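Local coordinates for fibronectin-binding protein (Streptococcus pyogenes, PDB 5A0L), which mediates covalent binding to the host through an internal thioester in its N-terminal domain, as a fibronectin-binding adhesin on the bacterial surface, at residues P18-D23 with N65-K70; K70-G75 with R189-K194; K145-E150 with T162-A167. One frame throughout, in Å; residues are numbered along the deposited sequence.

Contact 1: P18-D23 with N65-K70; sequences PWYGYD and NNFYKK
Antiparallel strand pairing joins strand 19-23 to strand 66-72, with W19 and Y68 as a hydrogen-bonded pair and Y20 and F67 as the non-hydrogen-bonded pair beside it. W19 N donates to Y68 O at 3.0 Å. The return bond from Y68 N to W19 O is weak, bent to 129° at the hydrogen, and W19 O also takes a CA-H...O contact from F67 CA at 3.1 Å. Farther along, G21 N gives a separate, nearly straight bond to N66 O, 2.9 Å long. Y68 turns its ring edge to the glycine backbone, CD2 lying 3.7 Å from G21 N. This seam closes the six-stranded antiparallel barrel, because 19-23 and 66-72 stand at the two ends of its strand order. On the face that carries W19, K70 CD sits over the indole toward its rim, 3.6 Å above the ring plane, while K70 NZ continues to V209 O. On the other face Y20 CG, anti to the backbone N (chi1 -179°), lies beside the carbonyl carbon, and from there the ring meets that of F67 obliquely, their planes 40° apart, with F67 CE1 4.0 Å from Y20 CB. One water bridges Y20 OH and N65 ND2, which also bond to Y61 N and S62 O, respectively. A second water accepts from N66 N and lies within bonding distance of G21 O and N66 OD1; the latter also accepts from R58 N.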
loop_
_atom_site.group_PDB
_atom_site.type_symbol
_atom_site.label_atom_id
_atom_site.label_comp_id
_atom_site.label_asym_id
_atom_site.label_seq_id
_atom_site.Cartn_x
_atom_site.Cartn_y
_atom_site.Cartn_z
ATOM N N PRO A 18 0.671 17.135 -10.006
ATOM C CA PRO A 18 -0.004 18.087 -9.114
ATOM C C PRO A 18 -0.434 17.521 -7.747
ATOM O O PRO A 18 -0.841 18.312 -6.885
ATOM C CB PRO A 18 -1.226 18.488 -9.939
ATOM C CG PRO A 18 -1.586 17.203 -10.655
ATOM C CD PRO A 18 -0.238 16.622 -11.040
ATOM N N TRP A 19 -0.398 16.195 -7.570
ATOM C CA TRP A 19 -0.860 15.584 -6.317
ATOM C C TRP A 19 0.220 15.660 -5.265
ATOM O O TRP A 19 1.384 15.361 -5.537
ATOM C CB TRP A 19 -1.234 14.105 -6.577
ATOM C CG TRP A 19 -2.491 13.949 -7.370
ATOM C CD1 TRP A 19 -2.631 14.057 -8.719
ATOM C CD2 TRP A 19 -3.818 13.704 -6.860
ATOM N NE1 TRP A 19 -3.956 13.910 -9.088
ATOM C CE2 TRP A 19 -4.696 13.680 -7.958
ATOM C CE3 TRP A 19 -4.343 13.463 -5.574
ATOM C CZ2 TRP A 19 -6.067 13.460 -7.804
ATOM C CZ3 TRP A 19 -5.677 13.231 -5.452
ATOM C CH2 TRP A 19 -6.524 13.269 -6.539
ATOM N N TYR A 20 -0.162 16.043 -4.047
ATOM C CA TYR A 20 0.727 16.021 -2.892
ATOM C C TYR A 20 0.607 14.649 -2.210
ATOM O O TYR A 20 -0.507 14.219 -1.907
ATOM C CB TYR A 20 0.316 17.141 -1.940
ATOM C CG TYR A 20 1.122 17.312 -0.672
ATOM C CD1 TYR A 20 2.479 17.139 -0.618
ATOM C CD2 TYR A 20 0.479 17.643 0.507
ATOM C CE1 TYR A 20 3.191 17.298 0.557
ATOM C CE2 TYR A 20 1.152 17.806 1.687
ATOM C CZ TYR A 20 2.505 17.619 1.748
ATOM O OH TYR A 20 3.202 17.780 2.922
ATOM N N GLY A 21 1.746 13.982 -2.003
ATOM C CA GLY A 21 1.819 12.745 -1.296
ATOM C C GLY A 21 2.611 12.921 -0.032
ATOM O O GLY A 21 3.693 13.526 -0.068
ATOM N N TYR A 22 2.142 12.349 1.068
ATOM C CA TYR A 22 2.697 12.663 2.362
ATOM C C TYR A 22 2.455 11.550 3.360
ATOM O O TYR A 22 1.501 10.756 3.229
ATOM C CB TYR A 22 2.099 13.980 2.950
ATOM C CG TYR A 22 0.595 14.091 2.827
ATOM C CD1 TYR A 22 0.002 14.533 1.655
ATOM C CD2 TYR A 22 -0.257 13.780 3.908
ATOM C CE1 TYR A 22 -1.374 14.674 1.524
ATOM C CE2 TYR A 22 -1.635 13.944 3.781
ATOM C CZ TYR A 22 -2.182 14.390 2.595
ATOM O OH TYR A 22 -3.548 14.555 2.413
ATOM N N ASP A 23 3.326 11.465 4.360
ATOM C CA ASP A 23 3.156 10.509 5.456
ATOM C C ASP A 23 2.423 11.223 6.587
ATOM O O ASP A 23 2.974 12.142 7.182
ATOM C CB ASP A 23 4.496 9.988 5.924
ATOM C CG ASP A 23 4.395 8.899 6.962
ATOM O OD1 ASP A 23 3.278 8.489 7.355
ATOM O OD2 ASP A 23 5.475 8.438 7.398
ATOM N N ASN A 65 8.653 18.613 0.044
ATOM C CA ASN A 65 7.333 18.062 -0.313
ATOM C C ASN A 65 7.396 17.192 -1.569
ATOM O O ASN A 65 8.082 17.520 -2.526
ATOM C CB ASN A 65 6.330 19.170 -0.527
ATOM C CG ASN A 65 6.253 20.114 0.680
ATOM O OD1 ASN A 65 6.482 21.306 0.537
ATOM N ND2 ASN A 65 6.091 19.566 1.867
ATOM N N ASN A 66 6.653 16.110 -1.537
ATOM C CA ASN A 66 6.605 15.120 -2.580
ATOM C C ASN A 66 5.360 15.305 -3.442
ATOM O O ASN A 66 4.240 15.249 -2.927
ATOM C CB ASN A 66 6.650 13.728 -1.973
ATOM C CG ASN A 66 7.854 13.486 -1.142
ATOM O OD1 ASN A 66 7.830 13.488 0.093
ATOM N ND2 ASN A 66 8.969 13.300 -1.820
ATOM N N PHE A 67 5.574 15.475 -4.751
ATOM C CA PHE A 67 4.504 15.618 -5.699
ATOM C C PHE A 67 4.480 14.447 -6.694
ATOM O O PHE A 67 5.519 13.825 -6.939
ATOM C CB PHE A 67 4.587 16.980 -6.413
ATOM C CG PHE A 67 4.338 18.126 -5.469
ATOM C CD1 PHE A 67 3.053 18.413 -5.012
ATOM C CD2 PHE A 67 5.393 18.863 -4.959
ATOM C CE1 PHE A 67 2.835 19.459 -4.097
ATOM C CE2 PHE A 67 5.169 19.902 -4.057
ATOM C CZ PHE A 67 3.892 20.188 -3.637
ATOM N N TYR A 68 3.297 14.219 -7.261
ATOM C CA TYR A 68 3.004 13.023 -7.993
ATOM C C TYR A 68 2.057 13.284 -9.157
ATOM O O TYR A 68 1.162 14.131 -9.091
ATOM C CB TYR A 68 2.317 12.036 -7.019
ATOM C CG TYR A 68 3.220 11.447 -6.005
ATOM C CD1 TYR A 68 3.889 10.254 -6.275
ATOM C CD2 TYR A 68 3.413 12.047 -4.742
ATOM C CE1 TYR A 68 4.757 9.698 -5.410
ATOM C CE2 TYR A 68 4.326 11.491 -3.854
ATOM C CZ TYR A 68 5.006 10.292 -4.204
ATOM O OH TYR A 68 5.867 9.679 -3.305
ATOM N N LYS A 69 2.237 12.450 -10.196
ATOM C CA LYS A 69 1.311 12.356 -11.320
ATOM C C LYS A 69 0.437 11.107 -11.157
ATOM O O LYS A 69 0.977 10.030 -10.903
ATOM C CB LYS A 69 2.126 12.273 -12.633
ATOM C CG LYS A 69 1.308 12.000 -13.873
ATOM C CD LYS A 69 2.214 11.858 -15.096
ATOM C CE LYS A 69 2.513 13.134 -15.758
ATOM N NZ LYS A 69 3.008 12.702 -17.094
ATOM N N LYS A 70 -0.880 11.288 -11.335
ATOM C CA LYS A 70 -1.818 10.161 -11.155
ATOM C C LYS A 70 -2.029 9.432 -12.486
ATOM O O LYS A 70 -2.365 10.065 -13.482
ATOM C CB LYS A 70 -3.124 10.692 -10.614
ATOM C CG LYS A 70 -4.128 9.594 -10.263
ATOM C CD LYS A 70 -5.372 10.103 -9.597
ATOM C CE LYS A 70 -6.310 10.829 -10.509
ATOM N NZ LYS A 70 -7.108 9.888 -11.336
HETATM O O HOH W 1 5.537 16.671 3.082
HETATM O O HOH W 2 5.696 14.973 0.999
#

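Contact 2: K70-G75 with R189-K194; sequences KIDGSG and RLNIFK
K70 lays its aliphatic chain beside the F193 ring, the two side chains pointing the same way from a non-hydrogen-bonded pair of antiparallel strands. K70 CG comes within 3.6 Å of F193 CE2, and CD follows to CZ, so the lysine methylenes run beside these two ring atoms. F193 CG is anti to its carbonyl carbon and beside the backbone N (chi1 -71°), and the end of the ring comes nearer to K70 than its CB direction alone would suggest.

At I71 the backbones exchange two bonds with I192: I71 N donates to I192 O at 2.8 Å, almost in line with the carbonyl, and I192 N returns a bond of 2.9 Å to I71 O. That oxygen also receives a weak bond from the side-chain N191 ND2, whose amide oxygen OD1 accepts from V209 N, and a CA-H...O contact from N191 CA. I71 CD1 crosses to K194 CB at 3.9 Å, and Y81 of helix 75-81 touches I71, I192 and K194 alike.

D72 points its CB away from the other strand, yet its carboxylate swings back to form a salt bridge, OD2 to R189 NH1 at 3.2 Å, with the carboxylate and guanidinium planes turned 54° apart. R189 CD lies 3.5 Å from D72 OD2.

G73 N then donates to L190 O at 2.8 Å, the donor tilted 34° from the carbonyl plane, and a water accepts from L190 N and may donate weakly to G73 O. S74 OG caps A77 N, and G75 N bonds to E96 OE1. Strand 66-72 thus pairs antiparallel with 191-195 as neighbours in the barrel, and at its end the chain leaves the sheet for an N-capped helix.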
loop_
_atom_site.group_PDB
_atom_site.type_symbol
_atom_site.label_atom_id
_atom_site.label_comp_id
_atom_site.label_asym_id
_atom_site.label_seq_id
_atom_site.Cartn_x
_atom_site.Cartn_y
_atom_site.Cartn_z
ATOM N N LYS A 70 -0.880 11.288 -11.335
ATOM C CA LYS A 70 -1.818 10.161 -11.155
ATOM C C LYS A 70 -2.029 9.432 -12.486
ATOM O O LYS A 70 -2.365 10.065 -13.482
ATOM C CB LYS A 70 -3.124 10.692 -10.614
ATOM C CG LYS A 70 -4.128 9.594 -10.263
ATOM C CD LYS A 70 -5.372 10.103 -9.597
ATOM C CE LYS A 70 -6.310 10.829 -10.509
ATOM N NZ LYS A 70 -7.108 9.888 -11.336
ATOM N N ILE A 71 -1.889 8.105 -12.430
ATOM C CA ILE A 71 -1.985 7.184 -13.597
ATOM C C ILE A 71 -2.999 6.102 -13.242
ATOM O O ILE A 71 -3.087 5.674 -12.094
ATOM C CB ILE A 71 -0.584 6.535 -13.882
ATOM C CG1 ILE A 71 0.398 7.692 -14.211
ATOM C CG2 ILE A 71 -0.552 5.521 -15.032
ATOM C CD1 ILE A 71 1.825 7.279 -14.323
ATOM N N ASP A 72 -3.769 5.654 -14.228
ATOM C CA ASP A 72 -4.688 4.538 -13.944
ATOM C C ASP A 72 -3.895 3.244 -13.743
ATOM O O ASP A 72 -2.941 2.948 -14.477
ATOM C CB ASP A 72 -5.735 4.371 -15.056
ATOM C CG ASP A 72 -7.007 5.273 -14.853
ATOM O OD1 ASP A 72 -7.127 6.114 -13.911
ATOM O OD2 ASP A 72 -7.923 5.119 -15.662
ATOM N N GLY A 73 -4.244 2.487 -12.712
ATOM C CA GLY A 73 -3.644 1.201 -12.515
ATOM C C GLY A 73 -4.062 0.213 -13.588
ATOM O O GLY A 73 -5.194 0.260 -14.071
ATOM N N SER A 74 -3.127 -0.662 -13.934
ATOM C CA SER A 74 -3.336 -1.763 -14.889
ATOM C C SER A 74 -2.188 -2.721 -14.715
ATOM O O SER A 74 -1.166 -2.360 -14.111
ATOM C CB SER A 74 -3.306 -1.257 -16.340
ATOM O OG SER A 74 -2.020 -0.725 -16.681
ATOM N N GLY A 75 -2.259 -3.906 -15.325
ATOM C CA GLY A 75 -1.124 -4.796 -15.223
ATOM C C GLY A 75 0.138 -4.201 -15.830
ATOM O O GLY A 75 1.207 -4.364 -15.260
ATOM N N ARG A 189 -11.040 -0.257 -9.815
ATOM C CA ARG A 189 -9.839 0.349 -10.387
ATOM C C ARG A 189 -9.045 1.022 -9.268
ATOM O O ARG A 189 -9.623 1.641 -8.375
ATOM C CB ARG A 189 -10.221 1.404 -11.436
ATOM C CG ARG A 189 -9.033 1.950 -12.232
ATOM C CD ARG A 189 -9.436 2.973 -13.292
ATOM N NE ARG A 189 -10.499 2.479 -14.147
ATOM C CZ ARG A 189 -11.249 3.244 -14.938
ATOM N NH1 ARG A 189 -11.031 4.547 -15.025
ATOM N NH2 ARG A 189 -12.228 2.696 -15.624
ATOM N N LEU A 190 -7.718 0.924 -9.383
ATOM C CA LEU A 190 -6.802 1.631 -8.508
ATOM C C LEU A 190 -5.941 2.564 -9.361
ATOM O O LEU A 190 -6.062 2.625 -10.583
ATOM C CB LEU A 190 -5.931 0.690 -7.678
ATOM C CG LEU A 190 -6.717 -0.309 -6.836
ATOM C CD1 LEU A 190 -5.730 -1.255 -6.174
ATOM C CD2 LEU A 190 -7.596 0.369 -5.780
ATOM N N ASN A 191 -5.053 3.300 -8.685
ATOM C CA ASN A 191 -4.207 4.305 -9.322
ATOM C C ASN A 191 -2.784 4.169 -8.834
ATOM O O ASN A 191 -2.537 3.862 -7.665
ATOM C CB ASN A 191 -4.754 5.707 -9.040
ATOM C CG ASN A 191 -6.138 5.902 -9.598
ATOM O OD1 ASN A 191 -7.148 5.497 -8.972
ATOM N ND2 ASN A 191 -6.197 6.441 -10.796
ATOM N N ILE A 192 -1.866 4.449 -9.772
ATOM C CA ILE A 192 -0.454 4.606 -9.457
ATOM C C ILE A 192 -0.168 6.117 -9.444
ATOM O O ILE A 192 -0.652 6.856 -10.268
ATOM C CB ILE A 192 0.455 3.893 -10.502
ATOM C CG1 ILE A 192 0.327 2.368 -10.326
ATOM C CG2 ILE A 192 1.908 4.376 -10.429
ATOM C CD1 ILE A 192 1.059 1.816 -9.122
ATOM N N PHE A 193 0.637 6.497 -8.455
ATOM C CA PHE A 193 1.133 7.871 -8.333
ATOM C C PHE A 193 2.637 7.832 -8.628
ATOM O O PHE A 193 3.410 7.242 -7.883
ATOM C CB PHE A 193 0.794 8.419 -6.954
ATOM C CG PHE A 193 -0.688 8.691 -6.804
ATOM C CD1 PHE A 193 -1.554 7.659 -6.469
ATOM C CD2 PHE A 193 -1.232 9.927 -7.104
ATOM C CE1 PHE A 193 -2.902 7.889 -6.404
ATOM C CE2 PHE A 193 -2.585 10.158 -7.005
ATOM C CZ PHE A 193 -3.432 9.113 -6.676
ATOM N N LYS A 194 2.993 8.485 -9.747
ATOM C CA LYS A 194 4.369 8.517 -10.240
ATOM C C LYS A 194 5.082 9.727 -9.597
ATOM O O LYS A 194 4.639 10.883 -9.770
ATOM C CB LYS A 194 4.371 8.683 -11.753
ATOM C CG LYS A 194 5.752 8.801 -12.359
ATOM C CD LYS A 194 5.746 9.115 -13.833
ATOM C CE LYS A 194 7.190 9.223 -14.448
ATOM N NZ LYS A 194 7.043 9.885 -15.742
HETATM O O HOH W 3 -6.639 -0.664 -11.614
#

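Contact 3: K145-E150 with T162-A167; sequences KMWERE and TLMREA
R165 grips the backbone oxygen of M146 side-on with two nitrogens, NE and NH2, each 2.9 Å from M146 O. Its chain runs extended from CG to NE (chi3 177°), which carries NE out to that oxygen. The NE donor lies in the plane of the carbonyl, whereas NH2 sits well above it. NH2 also donates to E148 OE1 at 2.8 Å in an almost straight salt-bridge bond that uses the anti lone pair of the carboxylate oxygen. All three bonds lie close to the guanidinium plane, and the carboxylate is nearly coplanar with it, 27° away. A water in the guanidinium plane accepts from R165 NH1 and lies within bonding distance of E148 OE1.

Beside this polar cluster, M164 presses its CE methyl onto W147, 3.7 Å from the centroid of the six-membered ring and only 8° off the ring normal, a CH-pi contact. M164 SD lies farther off at an oblique angle, completing a Met-aromatic contact, and M164 CB meets the ring atom W147 CZ3 at 3.8 Å. M146 CB covers the opposite face of the indole toward its rim.

Both clusters flank the turn before helix 148-152. K145 to E148 form a type II turn, closed by E148 N to K145 O, with W147 at positive phi and at the N-cap position. The turn directs M146 O and the E148 side chain at the same arginine. Further out, R152 NE forms a salt bridge to E148 OE2, and L125 and V126 of helix 120-135 pack against W147 and M164, respectively.

Because R165 spends two nitrogens on one carbonyl oxygen and shares NH2 with a carboxylate, its positive charge probably polarises the M146 peptide and is probably offset in part by E148, which R152 also holds; three bonds from one arginine tie the turn to helix 158-172.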
loop_
_atom_site.group_PDB
_atom_site.type_symbol
_atom_site.label_atom_id
_atom_site.label_comp_id
_atom_site.label_asym_id
_atom_site.label_seq_id
_atom_site.Cartn_x
_atom_site.Cartn_y
_atom_site.Cartn_z
ATOM N N LYS A 145 7.080 -15.926 12.226
ATOM C CA LYS A 145 7.992 -15.210 13.114
ATOM C C LYS A 145 7.975 -13.701 12.909
ATOM O O LYS A 145 8.679 -12.989 13.595
ATOM C CB LYS A 145 9.423 -15.747 12.953
ATOM C CG LYS A 145 9.631 -17.152 13.498
ATOM C CD LYS A 145 10.977 -17.717 13.123
ATOM C CE LYS A 145 11.282 -18.976 13.929
ATOM N NZ LYS A 145 10.220 -20.026 13.781
ATOM N N MET A 146 7.175 -13.199 11.979
ATOM C CA MET A 146 7.191 -11.757 11.717
ATOM C C MET A 146 6.688 -10.994 12.924
ATOM O O MET A 146 5.716 -11.390 13.575
ATOM C CB MET A 146 6.400 -11.413 10.465
ATOM C CG MET A 146 7.149 -11.819 9.205
ATOM S SD MET A 146 6.205 -11.492 7.704
ATOM C CE MET A 146 6.349 -9.740 7.596
ATOM N N TRP A 147 7.370 -9.882 13.189
ATOM C CA TRP A 147 7.050 -8.976 14.310
ATOM C C TRP A 147 7.253 -9.617 15.696
ATOM O O TRP A 147 6.793 -9.074 16.714
ATOM C CB TRP A 147 5.633 -8.376 14.159
ATOM C CG TRP A 147 5.440 -7.719 12.850
ATOM C CD1 TRP A 147 6.064 -6.606 12.403
ATOM C CD2 TRP A 147 4.576 -8.153 11.784
ATOM N NE1 TRP A 147 5.650 -6.320 11.121
ATOM C CE2 TRP A 147 4.738 -7.260 10.718
ATOM C CE3 TRP A 147 3.690 -9.215 11.640
ATOM C CZ2 TRP A 147 4.013 -7.372 9.540
ATOM C CZ3 TRP A 147 2.978 -9.334 10.461
ATOM C CH2 TRP A 147 3.147 -8.428 9.425
ATOM N N GLU A 148 7.948 -10.744 15.763
ATOM C CA GLU A 148 8.229 -11.342 17.050
ATOM C C GLU A 148 9.080 -10.406 17.929
ATOM O O GLU A 148 8.960 -10.420 19.156
ATOM C CB GLU A 148 8.896 -12.701 16.886
ATOM C CG GLU A 148 9.009 -13.502 18.175
ATOM C CD GLU A 148 7.696 -13.951 18.811
ATOM O OE1 GLU A 148 6.621 -13.851 18.210
ATOM O OE2 GLU A 148 7.788 -14.453 19.947
ATOM N N ARG A 149 9.995 -9.634 17.318
ATOM C CA ARG A 149 10.780 -8.697 18.105
ATOM C C ARG A 149 9.859 -7.710 18.834
ATOM O O ARG A 149 10.019 -7.448 20.045
ATOM C CB ARG A 149 11.790 -7.964 17.242
ATOM C CG ARG A 149 12.732 -7.084 18.051
ATOM C CD ARG A 149 13.795 -6.424 17.167
ATOM N NE ARG A 149 14.755 -7.397 16.639
ATOM C CZ ARG A 149 15.720 -7.103 15.769
ATOM N NH1 ARG A 149 15.857 -5.858 15.330
ATOM N NH2 ARG A 149 16.532 -8.049 15.323
ATOM N N GLU A 150 8.875 -7.178 18.112
ATOM C CA GLU A 150 7.864 -6.315 18.715
ATOM C C GLU A 150 7.073 -6.974 19.850
ATOM O O GLU A 150 6.798 -6.338 20.841
ATOM C CB GLU A 150 6.912 -5.794 17.646
ATOM C CG GLU A 150 7.503 -4.720 16.742
ATOM C CD GLU A 150 8.431 -5.187 15.636
ATOM O OE1 GLU A 150 8.609 -6.400 15.364
ATOM O OE2 GLU A 150 8.986 -4.275 14.998
ATOM N N THR A 162 -0.728 -12.073 16.211
ATOM C CA THR A 162 -1.329 -13.282 15.683
ATOM C C THR A 162 -2.324 -12.933 14.557
ATOM O O THR A 162 -2.342 -13.582 13.484
ATOM C CB THR A 162 -1.997 -14.074 16.815
ATOM O OG1 THR A 162 -0.999 -14.418 17.787
ATOM C CG2 THR A 162 -2.657 -15.337 16.285
ATOM N N LEU A 163 -3.155 -11.918 14.777
ATOM C CA LEU A 163 -4.093 -11.492 13.719
ATOM C C LEU A 163 -3.333 -11.053 12.462
ATOM O O LEU A 163 -3.724 -11.357 11.335
ATOM C CB LEU A 163 -4.992 -10.329 14.187
ATOM C CG LEU A 163 -6.018 -10.643 15.289
ATOM C CD1 LEU A 163 -6.703 -9.347 15.668
ATOM C CD2 LEU A 163 -6.991 -11.710 14.861
ATOM N N MET A 164 -2.271 -10.273 12.668
ATOM C CA MET A 164 -1.496 -9.737 11.529
ATOM C C MET A 164 -0.874 -10.837 10.671
ATOM O O MET A 164 -0.931 -10.777 9.437
ATOM C CB MET A 164 -0.392 -8.825 12.065
ATOM C CG MET A 164 -0.920 -7.499 12.679
ATOM S SD MET A 164 0.336 -6.647 13.683
ATOM C CE MET A 164 1.456 -6.067 12.389
ATOM N N ARG A 165 -0.278 -11.825 11.321
ATOM C CA ARG A 165 0.346 -12.919 10.592
ATOM C C ARG A 165 -0.684 -13.703 9.796
ATOM O O ARG A 165 -0.434 -14.033 8.626
ATOM C CB ARG A 165 1.055 -13.858 11.560
ATOM C CG ARG A 165 2.246 -13.243 12.242
ATOM C CD ARG A 165 2.729 -14.099 13.411
ATOM N NE ARG A 165 3.932 -13.568 14.042
ATOM C CZ ARG A 165 4.376 -13.883 15.254
ATOM N NH1 ARG A 165 3.732 -14.759 15.997
ATOM N NH2 ARG A 165 5.466 -13.297 15.728
ATOM N N GLU A 166 -1.837 -13.998 10.398
ATOM C CA GLU A 166 -2.841 -14.750 9.679
ATOM C C GLU A 166 -3.398 -13.978 8.498
ATOM O O GLU A 166 -3.663 -14.541 7.423
ATOM C CB GLU A 166 -3.945 -15.231 10.655
ATOM C CG GLU A 166 -3.434 -16.251 11.672
ATOM C CD GLU A 166 -2.684 -17.422 11.020
ATOM O OE1 GLU A 166 -3.312 -18.124 10.200
ATOM O OE2 GLU A 166 -1.457 -17.644 11.311
ATOM N N ALA A 167 -3.595 -12.675 8.677
ATOM C CA ALA A 167 -4.085 -11.830 7.598
ATOM C C ALA A 167 -3.090 -11.814 6.434
ATOM O O ALA A 167 -3.484 -11.905 5.272
ATOM C CB ALA A 167 -4.385 -10.430 8.079
HETATM O O HOH W 4 4.382 -14.979 18.798
#

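From the N terminus, contact 1 is the first to close, where strand 66-72 returns to 19-23 around a loop that contains strands 35-39 and 45-49. The same strand then opens contact 2 through the shared K70, and this contact closes only when strand 191-195 arrives, with 113 residues between the two segments, an excursion about half helical and without strands. Contact 3 is nested inside that excursion and joins a helix-starting turn to helix 158-172 over a loop of 11 residues. Contacts 1 and 2 touch and tie adjacent strands of the barrel; contact 3, whose centre is about 30 Å from theirs, lies across the chain's centre among the helices.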